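Local atomic coordinates of Asp/Glu-specific dipeptidyl-peptidase (Flavobacterium psychrophilum, PDB entry 5JXF), a protein that removes dipeptides from the N-terminus of oligopeptides as a serine peptidase of family S46, cutting strictly after aspartate or glutamate. Residues L97-C102 and T235-M240; T280-Y285 and S662-V667; P605-D610 and P648-G653; I674-D679 and V699-R704. All blocks are in the same frame, centred on the assembly; numbering follows the deposited sequence.

In the fold
Contacts 1, 2 and 4 gather the catalytic and dipeptide-binding residues of a chymotrypsin-like serine peptidase. Contact 1 comes first and belongs to a nine-stranded antiparallel sheet; it carries H101 and D237. Contact 2 follows and spans contact 3 in sequence; contact 4 comes last. These three share a second antiparallel sheet, with strands in the order 279-284, 665-667, 673-680, 698-702, 648-653, 601-608. Contact 4 is central, its centre about 9 Å from those of contacts 1, 2 and 3. Contact 3, toward one end, is about 17 Å from contact 2 between centres. S662 of contact 2 meets H101 of contact 1, so the probable triad comes together where the two sheets meet. The bound arginine and aspartic acid lie there.

Contact 1: residues L97-C102 and T235-M240; sequences LTNHHC and TGDFSM. With ARG (arginine), chain E.
D237 holds H101 through both carboxylate oxygens. D237 OD2 accepts from H101 ND1 at 3.0 Å, and the N-H...O angle is 152°. The oxygen lies in the plane of the imidazole, at its edge, and uses its syn lone pair. Ring and carboxylate planes are nevertheless 57° apart. D237 OD1 takes the backbone N of H101 at 3.2 Å, again on the syn side, and a weak bond from H100 N. The carboxylate is thus fixed at both ends. A chi1 of -166°, with CG opposite the backbone N, swings the carboxylate toward H101.

H101 is packed on both faces. N99 CB lies over one, and CB of the bound arginine lies over the opposite one, 3.5 Å from H101 CE1. H101 NE2 hydrogen-bonds to S662 OG.

Further along, T98 and S239 form a hydrogen-bonded antiparallel pair. S239 OG adds a bond to N99 O at 2.8 Å, with the hydroxyl above the carbonyl plane. N99 ND2 gives a weak bond to D237 O and a further bond to N677 O. At the far end L97 CD1 touches both F238 CD2 and M240 CE, 3.9 Å from each.

H101 and D237 are, by similarity, two members of the charge relay. With S662 they have the Ser-His-Asp triad geometry of chymotrypsin-like peptidases.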
loop_
_atom_site.group_PDB
_atom_site.type_symbol
_atom_site.label_atom_id
_atom_site.label_comp_id
_atom_site.label_asym_id
_atom_site.label_seq_id
_atom_site.Cartn_x
_atom_site.Cartn_y
_atom_site.Cartn_z
ATOM N N LEU A 97 5.581 -29.244 14.459
ATOM C CA LEU A 97 5.776 -28.003 13.732
ATOM C C LEU A 97 4.681 -27.028 14.146
ATOM O O LEU A 97 3.527 -27.419 14.287
ATOM C CB LEU A 97 5.758 -28.269 12.220
ATOM C CG LEU A 97 5.836 -27.027 11.321
ATOM C CD1 LEU A 97 7.242 -26.439 11.412
ATOM C CD2 LEU A 97 5.486 -27.404 9.876
ATOM N N THR A 98 5.051 -25.778 14.392
ATOM C CA THR A 98 4.060 -24.745 14.666
ATOM C C THR A 98 4.569 -23.379 14.117
ATOM O O THR A 98 5.531 -23.345 13.347
ATOM C CB THR A 98 3.725 -24.662 16.190
ATOM O OG1 THR A 98 2.567 -23.842 16.385
ATOM C CG2 THR A 98 4.888 -24.092 17.007
ATOM N N ASN A 99 3.913 -22.282 14.472
ATOM C CA ASN A 99 4.360 -20.927 14.027
ATOM C C ASN A 99 5.514 -20.396 14.846
ATOM O O ASN A 99 5.690 -20.778 16.003
ATOM C CB ASN A 99 3.236 -19.880 14.126
ATOM C CG ASN A 99 2.167 -20.063 13.091
ATOM O OD1 ASN A 99 1.058 -19.542 13.228
ATOM N ND2 ASN A 99 2.491 -20.794 12.039
ATOM N N HIS A 100 6.259 -19.461 14.276
ATOM C CA HIS A 100 7.264 -18.744 15.043
ATOM C C HIS A 100 6.637 -17.906 16.166
ATOM O O HIS A 100 7.179 -17.826 17.270
ATOM C CB HIS A 100 8.113 -17.858 14.114
ATOM C CG HIS A 100 9.223 -17.140 14.816
ATOM N ND1 HIS A 100 9.144 -15.811 15.168
ATOM C CD2 HIS A 100 10.431 -17.573 15.246
ATOM C CE1 HIS A 100 10.265 -15.446 15.763
ATOM N NE2 HIS A 100 11.058 -16.501 15.833
ATOM N N HIS A 101 5.488 -17.294 15.918
ATOM C CA HIS A 101 4.916 -16.498 16.995
ATOM C C HIS A 101 4.215 -17.375 18.067
ATOM O O HIS A 101 3.969 -16.898 19.164
ATOM C CB HIS A 101 3.972 -15.416 16.453
ATOM C CG HIS A 101 2.651 -15.920 15.958
ATOM N ND1 HIS A 101 2.379 -16.091 14.615
ATOM C CD2 HIS A 101 1.510 -16.234 16.615
ATOM C CE1 HIS A 101 1.134 -16.510 14.469
ATOM N NE2 HIS A 101 0.587 -16.612 15.668
ATOM N N CYS A 102 3.957 -18.650 17.774
ATOM C CA CYS A 102 3.503 -19.596 18.822
ATOM C C CYS A 102 4.682 -20.031 19.703
ATOM O O CYS A 102 4.574 -20.100 20.928
ATOM C CB CYS A 102 2.856 -20.835 18.215
ATOM S SG CYS A 102 1.493 -20.531 17.106
ATOM N N THR A 235 6.622 -14.158 4.897
ATOM C CA THR A 235 7.115 -14.504 6.236
ATOM C C THR A 235 7.264 -16.005 6.474
ATOM O O THR A 235 6.300 -16.762 6.321
ATOM C CB THR A 235 6.172 -13.956 7.320
ATOM O OG1 THR A 235 5.955 -12.551 7.116
ATOM C CG2 THR A 235 6.755 -14.195 8.703
ATOM N N GLY A 236 8.461 -16.440 6.865
ATOM C CA GLY A 236 8.682 -17.835 7.217
ATOM C C GLY A 236 8.274 -18.111 8.656
ATOM O O GLY A 236 9.113 -18.366 9.516
ATOM N N ASP A 237 6.978 -18.067 8.912
ATOM C CA ASP A 237 6.484 -18.035 10.279
ATOM C C ASP A 237 6.399 -19.450 10.854
ATOM O O ASP A 237 5.333 -20.044 10.817
ATOM C CB ASP A 237 5.110 -17.356 10.318
ATOM C CG ASP A 237 4.673 -16.963 11.746
ATOM O OD1 ASP A 237 5.277 -17.442 12.730
ATOM O OD2 ASP A 237 3.702 -16.190 11.884
ATOM N N PHE A 238 7.515 -19.988 11.357
ATOM C CA PHE A 238 7.495 -21.328 11.937
ATOM C C PHE A 238 8.504 -21.543 13.067
ATOM O O PHE A 238 9.470 -20.795 13.208
ATOM C CB PHE A 238 7.723 -22.383 10.848
ATOM C CG PHE A 238 9.162 -22.600 10.488
ATOM C CD1 PHE A 238 9.790 -21.791 9.547
ATOM C CD2 PHE A 238 9.884 -23.633 11.078
ATOM C CE1 PHE A 238 11.122 -21.999 9.207
ATOM C CE2 PHE A 238 11.201 -23.852 10.764
ATOM C CZ PHE A 238 11.833 -23.034 9.806
ATOM N N SER A 239 8.261 -22.573 13.875
ATOM C CA SER A 239 9.259 -23.047 14.835
ATOM C C SER A 239 8.995 -24.531 15.112
ATOM O O SER A 239 7.925 -25.040 14.802
ATOM C CB SER A 239 9.232 -22.228 16.126
ATOM O OG SER A 239 7.954 -22.282 16.740
ATOM N N MET A 240 9.987 -25.223 15.653
ATOM C CA MET A 240 9.888 -26.664 15.837
ATOM C C MET A 240 10.136 -27.061 17.273
ATOM O O MET A 240 11.034 -26.547 17.934
ATOM C CB MET A 240 10.860 -27.399 14.925
ATOM C CG MET A 240 10.499 -27.277 13.450
ATOM S SD MET A 240 11.524 -28.280 12.368
ATOM C CE MET A 240 10.675 -28.090 10.796
HETATM N N ARG E . -1.427 -12.082 12.965
HETATM C CA ARG E . -0.992 -13.358 13.514
HETATM C C ARG E . -2.165 -13.985 14.276
HETATM O O ARG E . -2.711 -13.367 15.186
HETATM C CB ARG E . 0.229 -13.173 14.424
HETATM C CG ARG E . 1.491 -12.679 13.700
HETATM C CD ARG E . 2.642 -12.424 14.676
HETATM N NE ARG E . 2.282 -11.436 15.689
HETATM C CZ ARG E . 2.504 -10.123 15.574
HETATM N NH1 ARG E . 3.100 -9.634 14.486
HETATM N NH2 ARG E . 2.138 -9.294 16.550
#

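Contact 2: residues T280-Y285 and S662-V667; sequences TMVMGY and SGSPAV. With ASP (aspartic acid), chain F.
V282 puts each methyl on a different partner. CG1 is anti to the backbone N (chi1 180°) and rests on S664 CB at 3.5 Å. CG2 reaches A666 CB at 4.0 Å. Replacing V282 by alanine removes both methyls and would probably leave S664 CB and A666 CB without their cover. The side chains of M281 and V667 run alongside each other in the same direction. M281 runs extended to SD and bends at its last torsion (chi3 63°), which brings CE to V667 CG2 at 3.7 Å. Their backbones form a hydrogen-bonded antiparallel pair, M281 N to V667 O and V667 N to M281 O, both 2.9 Å.

S664 OG packs on G284 CA at 3.3 Å and hydrogen-bonds to N661 O. P665 CD sits 3.2 Å from M283 O.

At the start of 662-667, S662 N donates to O of the bound aspartic acid at 3.0 Å. S662 is the charge-relay serine by similarity.

Strand 279-284 lies between strands 586-591 and 665-667. M281 and M283 also touch I66 of helix 63-66. Strand 673-680 flanks 665-667 on its other edge.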
loop_
_atom_site.group_PDB
_atom_site.type_symbol
_atom_site.label_atom_id
_atom_site.label_comp_id
_atom_site.label_asym_id
_atom_site.label_seq_id
_atom_site.Cartn_x
_atom_site.Cartn_y
_atom_site.Cartn_z
ATOM N N THR A 280 -7.414 -27.807 -0.111
ATOM C CA THR A 280 -6.675 -27.667 1.151
ATOM C C THR A 280 -7.608 -27.917 2.321
ATOM O O THR A 280 -8.778 -27.520 2.286
ATOM C CB THR A 280 -6.066 -26.237 1.353
ATOM O OG1 THR A 280 -7.121 -25.281 1.507
ATOM C CG2 THR A 280 -5.192 -25.817 0.200
ATOM N N MET A 281 -7.084 -28.565 3.356
ATOM C CA MET A 281 -7.824 -28.762 4.581
ATOM C C MET A 281 -6.980 -28.314 5.769
ATOM O O MET A 281 -5.829 -28.727 5.940
ATOM C CB MET A 281 -8.238 -30.234 4.731
ATOM C CG MET A 281 -9.338 -30.446 5.729
ATOM S SD MET A 281 -9.610 -32.194 6.169
ATOM C CE MET A 281 -8.061 -32.598 6.909
ATOM N N VAL A 282 -7.576 -27.475 6.600
ATOM C CA VAL A 282 -6.895 -26.996 7.778
ATOM C C VAL A 282 -7.581 -27.524 9.063
ATOM O O VAL A 282 -8.774 -27.355 9.271
ATOM C CB VAL A 282 -6.836 -25.451 7.767
ATOM C CG1 VAL A 282 -6.135 -24.945 8.990
ATOM C CG2 VAL A 282 -6.111 -24.941 6.485
ATOM N N MET A 283 -6.801 -28.173 9.909
ATOM C CA MET A 283 -7.299 -28.715 11.171
ATOM C C MET A 283 -6.631 -27.957 12.317
ATOM O O MET A 283 -5.424 -27.764 12.319
ATOM C CB MET A 283 -7.003 -30.218 11.261
ATOM C CG MET A 283 -7.808 -30.970 12.320
ATOM S SD MET A 283 -7.515 -32.791 12.287
ATOM C CE MET A 283 -7.227 -32.933 10.506
ATOM N N GLY A 284 -7.402 -27.478 13.276
ATOM C CA GLY A 284 -6.776 -26.754 14.358
ATOM C C GLY A 284 -7.705 -26.445 15.500
ATOM O O GLY A 284 -8.795 -27.021 15.614
ATOM N N TYR A 285 -7.262 -25.533 16.359
ATOM C CA TYR A 285 -8.027 -25.187 17.549
ATOM C C TYR A 285 -8.406 -23.691 17.595
ATOM O O TYR A 285 -7.935 -22.941 18.456
ATOM C CB TYR A 285 -7.243 -25.585 18.800
ATOM C CG TYR A 285 -6.889 -27.063 18.838
ATOM C CD1 TYR A 285 -5.804 -27.553 18.106
ATOM C CD2 TYR A 285 -7.620 -27.963 19.623
ATOM C CE1 TYR A 285 -5.486 -28.895 18.119
ATOM C CE2 TYR A 285 -7.292 -29.331 19.641
ATOM C CZ TYR A 285 -6.230 -29.775 18.894
ATOM O OH TYR A 285 -5.869 -31.089 18.889
ATOM N N SER A 662 -3.372 -20.555 14.470
ATOM C CA SER A 662 -1.930 -20.389 14.334
ATOM C C SER A 662 -1.237 -21.714 14.516
ATOM O O SER A 662 -1.434 -22.403 15.540
ATOM C CB SER A 662 -1.368 -19.396 15.342
ATOM O OG SER A 662 -1.332 -18.095 14.790
ATOM N N GLY A 663 -0.436 -22.065 13.523
ATOM C CA GLY A 663 0.311 -23.295 13.541
ATOM C C GLY A 663 -0.446 -24.511 13.024
ATOM O O GLY A 663 0.093 -25.594 13.052
ATOM N N SER A 664 -1.670 -24.329 12.535
ATOM C CA SER A 664 -2.459 -25.435 11.994
ATOM C C SER A 664 -1.866 -25.952 10.705
ATOM O O SER A 664 -1.366 -25.176 9.899
ATOM C CB SER A 664 -3.905 -25.020 11.725
ATOM O OG SER A 664 -4.610 -24.760 12.921
ATOM N N PRO A 665 -1.927 -27.271 10.508
ATOM C CA PRO A 665 -1.427 -27.856 9.269
ATOM C C PRO A 665 -2.389 -27.609 8.130
ATOM O O PRO A 665 -3.585 -27.731 8.324
ATOM C CB PRO A 665 -1.347 -29.356 9.593
ATOM C CG PRO A 665 -2.440 -29.572 10.627
ATOM C CD PRO A 665 -2.430 -28.299 11.452
ATOM N N ALA A 666 -1.883 -27.271 6.951
ATOM C CA ALA A 666 -2.718 -27.376 5.774
ATOM C C ALA A 666 -2.293 -28.629 5.021
ATOM O O ALA A 666 -1.113 -28.808 4.703
ATOM C CB ALA A 666 -2.613 -26.105 4.877
ATOM N N VAL A 667 -3.258 -29.508 4.768
ATOM C CA VAL A 667 -2.984 -30.735 4.056
ATOM C C VAL A 667 -3.702 -30.780 2.726
ATOM O O VAL A 667 -4.766 -30.187 2.549
ATOM C CB VAL A 667 -3.391 -31.991 4.888
ATOM C CG1 VAL A 667 -2.594 -32.014 6.178
ATOM C CG2 VAL A 667 -4.894 -32.006 5.145
HETATM N N ASP F . -2.571 -15.189 13.884
HETATM C CA ASP F . -3.743 -15.843 14.477
HETATM C C ASP F . -3.425 -16.812 15.601
HETATM O O ASP F . -3.988 -17.909 15.667
HETATM C CB ASP F . -4.554 -16.569 13.388
HETATM C CG ASP F . -5.546 -15.656 12.677
HETATM O OD1 ASP F . -5.919 -14.619 13.253
HETATM O OD2 ASP F . -5.969 -15.982 11.545
#

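Contact 3: residues P605-D610 and P648-G653; sequences PTTYLD and PVCFIG
P605-Y608 pairs with P648-I652 in antiparallel fashion, and the pairing holds a beta bulge. The strand axes approach to 4.5 Å, with 155° between their directions. T606 is paired with F651 and Y608 with P648, both non-hydrogen-bonded pairs, so the register slips by one residue between them. I652 N donates to P605 O, and T607 N to C650 O at 2.9 Å. V649 N then donates to T607 O at 3.0 Å. These strands lie toward one end of the eight-stranded sheet. Strand 698-702 is the other neighbour of 648-653.

V649 sits at the irregular place, its psi of -52° far from that of a regular strand. Its side chain is directed at the other segment. CG2 comes to L609 N at 3.4 Å and also meets L609 CB. The Y608 ring comes back toward P648, with CE2 4.1 Å from P648 CG. The two side chains cross obliquely. T606 CG2 rests on F651 CB, and I652 CG1 lies near P605 CA at 3.7 Å. The second subunit comes close here: D599 of that chain accepts a hydrogen bond from Y608 N.

T607 OG1 lies between its backbone N and carbonyl carbon (chi1 48°), which turns it to the other strand. It bonds R233 O, accepts a weak bond from C650 N, and sits 3.2 Å from C650 CB.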
loop_
_atom_site.group_PDB
_atom_site.type_symbol
_atom_site.label_atom_id
_atom_site.label_comp_id
_atom_site.label_asym_id
_atom_site.label_seq_id
_atom_site.Cartn_x
_atom_site.Cartn_y
_atom_site.Cartn_z
ATOM N N PRO A 605 -2.529 -16.094 -5.518
ATOM C CA PRO A 605 -2.525 -16.983 -4.337
ATOM C C PRO A 605 -1.157 -17.409 -3.793
ATOM O O PRO A 605 -1.126 -18.046 -2.735
ATOM C CB PRO A 605 -3.288 -18.212 -4.839
ATOM C CG PRO A 605 -3.029 -18.219 -6.322
ATOM C CD PRO A 605 -3.096 -16.761 -6.704
ATOM N N THR A 606 -0.056 -17.079 -4.460
ATOM C CA THR A 606 1.266 -17.521 -3.988
ATOM C C THR A 606 2.319 -16.412 -4.002
ATOM O O THR A 606 2.275 -15.534 -4.854
ATOM C CB THR A 606 1.812 -18.689 -4.844
ATOM O OG1 THR A 606 2.025 -18.237 -6.187
ATOM C CG2 THR A 606 0.850 -19.890 -4.845
ATOM N N THR A 607 3.264 -16.455 -3.065
ATOM C CA THR A 607 4.374 -15.498 -3.054
ATOM C C THR A 607 5.716 -16.228 -3.220
ATOM O O THR A 607 5.795 -17.440 -3.029
ATOM C CB THR A 607 4.433 -14.654 -1.743
ATOM O OG1 THR A 607 4.318 -15.516 -0.600
ATOM C CG2 THR A 607 3.344 -13.585 -1.687
ATOM N N TYR A 608 6.764 -15.474 -3.548
ATOM C CA TYR A 608 8.109 -16.019 -3.770
ATOM C C TYR A 608 9.185 -15.187 -3.058
ATOM O O TYR A 608 8.937 -14.054 -2.664
ATOM C CB TYR A 608 8.409 -16.119 -5.288
ATOM C CG TYR A 608 7.416 -17.026 -5.986
ATOM C CD1 TYR A 608 6.180 -16.546 -6.401
ATOM C CD2 TYR A 608 7.686 -18.379 -6.162
ATOM C CE1 TYR A 608 5.249 -17.388 -6.991
ATOM C CE2 TYR A 608 6.765 -19.229 -6.763
ATOM C CZ TYR A 608 5.551 -18.729 -7.174
ATOM O OH TYR A 608 4.634 -19.560 -7.776
ATOM N N LEU A 609 10.375 -15.756 -2.889
ATOM C CA LEU A 609 11.438 -15.098 -2.138
ATOM C C LEU A 609 11.877 -13.781 -2.776
ATOM O O LEU A 609 12.374 -12.873 -2.095
ATOM C CB LEU A 609 12.639 -16.025 -2.011
ATOM C CG LEU A 609 13.814 -15.554 -1.154
ATOM C CD1 LEU A 609 13.350 -15.134 0.218
ATOM C CD2 LEU A 609 14.881 -16.651 -1.049
ATOM N N ASP A 610 11.702 -13.659 -4.082
ATOM C CA ASP A 610 12.118 -12.405 -4.716
ATOM C C ASP A 610 11.152 -11.294 -4.277
ATOM O O ASP A 610 11.506 -10.119 -4.247
ATOM C CB ASP A 610 12.226 -12.558 -6.253
ATOM C CG ASP A 610 10.886 -12.702 -6.947
ATOM O OD1 ASP A 610 9.875 -13.000 -6.278
ATOM O OD2 ASP A 610 10.847 -12.518 -8.184
ATOM N N PRO A 648 9.042 -20.712 -3.531
ATOM C CA PRO A 648 7.751 -20.372 -2.937
ATOM C C PRO A 648 7.941 -19.995 -1.476
ATOM O O PRO A 648 8.853 -20.491 -0.813
ATOM C CB PRO A 648 6.951 -21.665 -3.080
ATOM C CG PRO A 648 7.592 -22.358 -4.234
ATOM C CD PRO A 648 9.045 -22.057 -4.120
ATOM N N VAL A 649 7.118 -19.093 -0.974
ATOM C CA VAL A 649 7.286 -18.693 0.402
ATOM C C VAL A 649 5.965 -18.826 1.167
ATOM O O VAL A 649 5.933 -19.452 2.218
ATOM C CB VAL A 649 7.850 -17.267 0.488
ATOM C CG1 VAL A 649 7.801 -16.754 1.897
ATOM C CG2 VAL A 649 9.276 -17.256 -0.002
ATOM N N CYS A 650 4.889 -18.239 0.645
ATOM C CA CYS A 650 3.575 -18.299 1.288
ATOM C C CYS A 650 2.504 -18.544 0.245
ATOM O O CYS A 650 2.734 -18.336 -0.953
ATOM C CB CYS A 650 3.241 -17.001 2.048
ATOM S SG CYS A 650 4.383 -16.507 3.357
ATOM N N PHE A 651 1.335 -18.976 0.708
ATOM C CA PHE A 651 0.146 -19.003 -0.138
ATOM C C PHE A 651 -1.128 -18.816 0.687
ATOM O O PHE A 651 -1.080 -18.766 1.917
ATOM C CB PHE A 651 0.077 -20.299 -0.975
ATOM C CG PHE A 651 -0.126 -21.571 -0.168
ATOM C CD1 PHE A 651 0.948 -22.226 0.399
ATOM C CD2 PHE A 651 -1.389 -22.133 -0.034
ATOM C CE1 PHE A 651 0.764 -23.416 1.119
ATOM C CE2 PHE A 651 -1.577 -23.317 0.669
ATOM C CZ PHE A 651 -0.503 -23.954 1.251
ATOM N N ILE A 652 -2.260 -18.674 0.001
ATOM C CA ILE A 652 -3.520 -18.364 0.662
ATOM C C ILE A 652 -4.652 -19.209 0.096
ATOM O O ILE A 652 -4.611 -19.595 -1.065
ATOM C CB ILE A 652 -3.925 -16.862 0.516
ATOM C CG1 ILE A 652 -3.751 -16.373 -0.933
ATOM C CG2 ILE A 652 -3.097 -15.998 1.429
ATOM C CD1 ILE A 652 -4.353 -14.927 -1.195
ATOM N N GLY A 653 -5.660 -19.473 0.920
ATOM C CA GLY A 653 -6.829 -20.202 0.482
ATOM C C GLY A 653 -8.128 -19.764 1.126
ATOM O O GLY A 653 -8.168 -18.867 1.966
#

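Contact 4: residues I674-D679 and V699-R704; sequences IGLNFD and VMVDMR. With ARG (arginine), chain E; ASP (aspartic acid), chain F.
F678 lies across V699 and V701. V699 CB is over one face of the ring, and V699 CG1 touches F678 CE1 at 3.6 Å. V701 CG2 meets F678 CD1, also at 3.6 Å. The torsion chi1 of 77°, with CG between backbone N and carbonyl carbon, turns the ring to this strand. With an alanine in place of F678, V699 and V701 would probably lose their cover and a gap would be likely to open beside D237 and N99, which the ring also touches.

L676 and V701 bond both ways, V701 N to L676 O at 2.7 Å. A classic beta bulge sets F678 and D679 together opposite V699. F678 N donates to V699 O at 2.8 Å, D679 N only weakly to the same oxygen, and V699 N donates to D679 O.

D702 is the N-cap of helix 703-713, its OD1 accepting from R704 N. R704 also grips the carboxylate side-on in a salt bridge, NE to OD1 and NH2 to OD2. A water joins I674 O to D702 OD1.

D679 OD1 accepts from the bound arginine's N at 2.9 Å, while OD2 forms a salt bridge with R233. Both bulge residues line the dipeptide-binding pocket, where D679 binds the N-terminal nitrogen of the Arg-Asp dipeptide.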
loop_
_atom_site.group_PDB
_atom_site.type_symbol
_atom_site.label_atom_id
_atom_site.label_comp_id
_atom_site.label_asym_id
_atom_site.label_seq_id
_atom_site.Cartn_x
_atom_site.Cartn_y
_atom_site.Cartn_z
ATOM N N ILE A 674 1.171 -29.561 3.190
ATOM C CA ILE A 674 1.610 -28.642 2.127
ATOM C C ILE A 674 1.782 -27.185 2.601
ATOM O O ILE A 674 2.473 -26.385 1.955
ATOM C CB ILE A 674 0.624 -28.631 0.956
ATOM C CG1 ILE A 674 -0.816 -28.586 1.478
ATOM C CG2 ILE A 674 0.854 -29.817 0.057
ATOM C CD1 ILE A 674 -1.855 -28.263 0.401
ATOM N N GLY A 675 1.147 -26.837 3.711
ATOM C CA GLY A 675 1.241 -25.498 4.259
ATOM C C GLY A 675 1.155 -25.460 5.773
ATOM O O GLY A 675 0.723 -26.428 6.431
ATOM N N LEU A 676 1.589 -24.339 6.330
ATOM C CA LEU A 676 1.478 -24.078 7.763
ATOM C C LEU A 676 0.725 -22.774 7.995
ATOM O O LEU A 676 1.243 -21.703 7.678
ATOM C CB LEU A 676 2.872 -24.032 8.372
ATOM C CG LEU A 676 3.076 -23.521 9.787
ATOM C CD1 LEU A 676 2.419 -24.446 10.809
ATOM C CD2 LEU A 676 4.558 -23.422 10.017
ATOM N N ASN A 677 -0.505 -22.864 8.511
ATOM C CA ASN A 677 -1.352 -21.690 8.684
ATOM C C ASN A 677 -0.794 -20.714 9.695
ATOM O O ASN A 677 -0.215 -21.129 10.695
ATOM C CB ASN A 677 -2.755 -22.100 9.095
ATOM C CG ASN A 677 -3.696 -20.936 9.181
ATOM O OD1 ASN A 677 -4.109 -20.391 8.154
ATOM N ND2 ASN A 677 -4.060 -20.543 10.409
ATOM N N PHE A 678 -0.946 -19.412 9.437
ATOM C CA PHE A 678 -0.422 -18.451 10.402
ATOM C C PHE A 678 -1.065 -17.073 10.436
ATOM O O PHE A 678 -0.772 -16.297 11.344
ATOM C CB PHE A 678 1.090 -18.304 10.221
ATOM C CG PHE A 678 1.511 -17.458 9.033
ATOM C CD1 PHE A 678 1.587 -18.009 7.757
ATOM C CD2 PHE A 678 1.909 -16.135 9.211
ATOM C CE1 PHE A 678 2.030 -17.245 6.667
ATOM C CE2 PHE A 678 2.347 -15.347 8.121
ATOM C CZ PHE A 678 2.409 -15.903 6.852
ATOM N N ASP A 679 -1.973 -16.770 9.511
ATOM C CA ASP A 679 -2.635 -15.480 9.562
ATOM C C ASP A 679 -3.881 -15.445 8.705
ATOM O O ASP A 679 -4.229 -16.440 8.076
ATOM C CB ASP A 679 -1.677 -14.369 9.091
ATOM C CG ASP A 679 -1.853 -13.076 9.876
ATOM O OD1 ASP A 679 -2.872 -12.937 10.582
ATOM O OD2 ASP A 679 -0.973 -12.193 9.785
ATOM N N VAL A 699 -3.694 -17.339 5.476
ATOM C CA VAL A 699 -2.322 -17.290 4.984
ATOM C C VAL A 699 -1.494 -18.419 5.585
ATOM O O VAL A 699 -1.491 -18.616 6.808
ATOM C CB VAL A 699 -1.667 -15.941 5.302
ATOM C CG1 VAL A 699 -0.379 -15.719 4.457
ATOM C CG2 VAL A 699 -2.669 -14.827 5.023
ATOM N N MET A 700 -0.790 -19.137 4.710
ATOM C CA MET A 700 0.012 -20.321 5.047
ATOM C C MET A 700 1.450 -20.200 4.608
ATOM O O MET A 700 1.743 -19.690 3.519
ATOM C CB MET A 700 -0.598 -21.570 4.403
ATOM C CG MET A 700 -1.895 -22.058 5.040
ATOM S SD MET A 700 -3.085 -22.780 3.869
ATOM C CE MET A 700 -3.499 -21.320 2.886
ATOM N N VAL A 701 2.373 -20.658 5.442
ATOM C CA VAL A 701 3.746 -20.787 4.970
ATOM C C VAL A 701 3.808 -22.031 4.101
ATOM O O VAL A 701 3.328 -23.090 4.503
ATOM C CB VAL A 701 4.795 -20.913 6.105
ATOM C CG1 VAL A 701 6.195 -20.636 5.543
ATOM C CG2 VAL A 701 4.493 -19.990 7.273
ATOM N N ASP A 702 4.393 -21.901 2.912
ATOM C CA ASP A 702 4.640 -23.034 2.024
ATOM C C ASP A 702 5.650 -23.986 2.676
ATOM O O ASP A 702 6.690 -23.518 3.135
ATOM C CB ASP A 702 5.165 -22.499 0.666
ATOM C CG ASP A 702 5.107 -23.528 -0.432
ATOM O OD1 ASP A 702 5.718 -24.614 -0.269
ATOM O OD2 ASP A 702 4.422 -23.253 -1.446
ATOM N N MET A 703 5.373 -25.298 2.734
ATOM C CA MET A 703 6.272 -26.234 3.439
ATOM C C MET A 703 7.639 -26.311 2.729
ATOM O O MET A 703 8.674 -26.547 3.365
ATOM C CB MET A 703 5.638 -27.634 3.580
ATOM C CG MET A 703 4.706 -27.795 4.869
ATOM S SD MET A 703 5.482 -27.174 6.336
ATOM C CE MET A 703 6.834 -28.341 6.437
ATOM N N ARG A 704 7.661 -26.079 1.421
ATOM C CA ARG A 704 8.946 -25.962 0.723
ATOM C C ARG A 704 9.858 -24.872 1.315
ATOM O O ARG A 704 11.060 -25.071 1.434
ATOM C CB ARG A 704 8.729 -25.707 -0.769
ATOM C CG ARG A 704 8.187 -26.932 -1.495
ATOM C CD ARG A 704 7.795 -26.601 -2.918
ATOM N NE ARG A 704 6.650 -25.699 -2.948
ATOM C CZ ARG A 704 6.057 -25.276 -4.063
ATOM N NH1 ARG A 704 6.506 -25.687 -5.244
ATOM N NH2 ARG A 704 5.012 -24.447 -3.995
HETATM N N ARG E . -1.427 -12.082 12.965
HETATM C CA ARG E . -0.992 -13.358 13.514
HETATM C C ARG E . -2.165 -13.985 14.276
HETATM O O ARG E . -2.711 -13.367 15.186
HETATM C CB ARG E . 0.229 -13.173 14.424
HETATM C CG ARG E . 1.491 -12.679 13.700
HETATM C CD ARG E . 2.642 -12.424 14.676
HETATM N NE ARG E . 2.282 -11.436 15.689
HETATM C CZ ARG E . 2.504 -10.123 15.574
HETATM N NH1 ARG E . 3.100 -9.634 14.486
HETATM N NH2 ARG E . 2.138 -9.294 16.550
HETATM N N ASP F . -2.571 -15.189 13.884
HETATM C CA ASP F . -3.743 -15.843 14.477
HETATM C C ASP F . -3.425 -16.812 15.601
HETATM O O ASP F . -3.988 -17.909 15.667
HETATM C CB ASP F . -4.554 -16.569 13.388
HETATM C CG ASP F . -5.546 -15.656 12.677
HETATM O OD1 ASP F . -5.919 -14.619 13.253
HETATM O OD2 ASP F . -5.969 -15.982 11.545
HETATM O O HOH W 1 3.621 -26.679 -0.465
#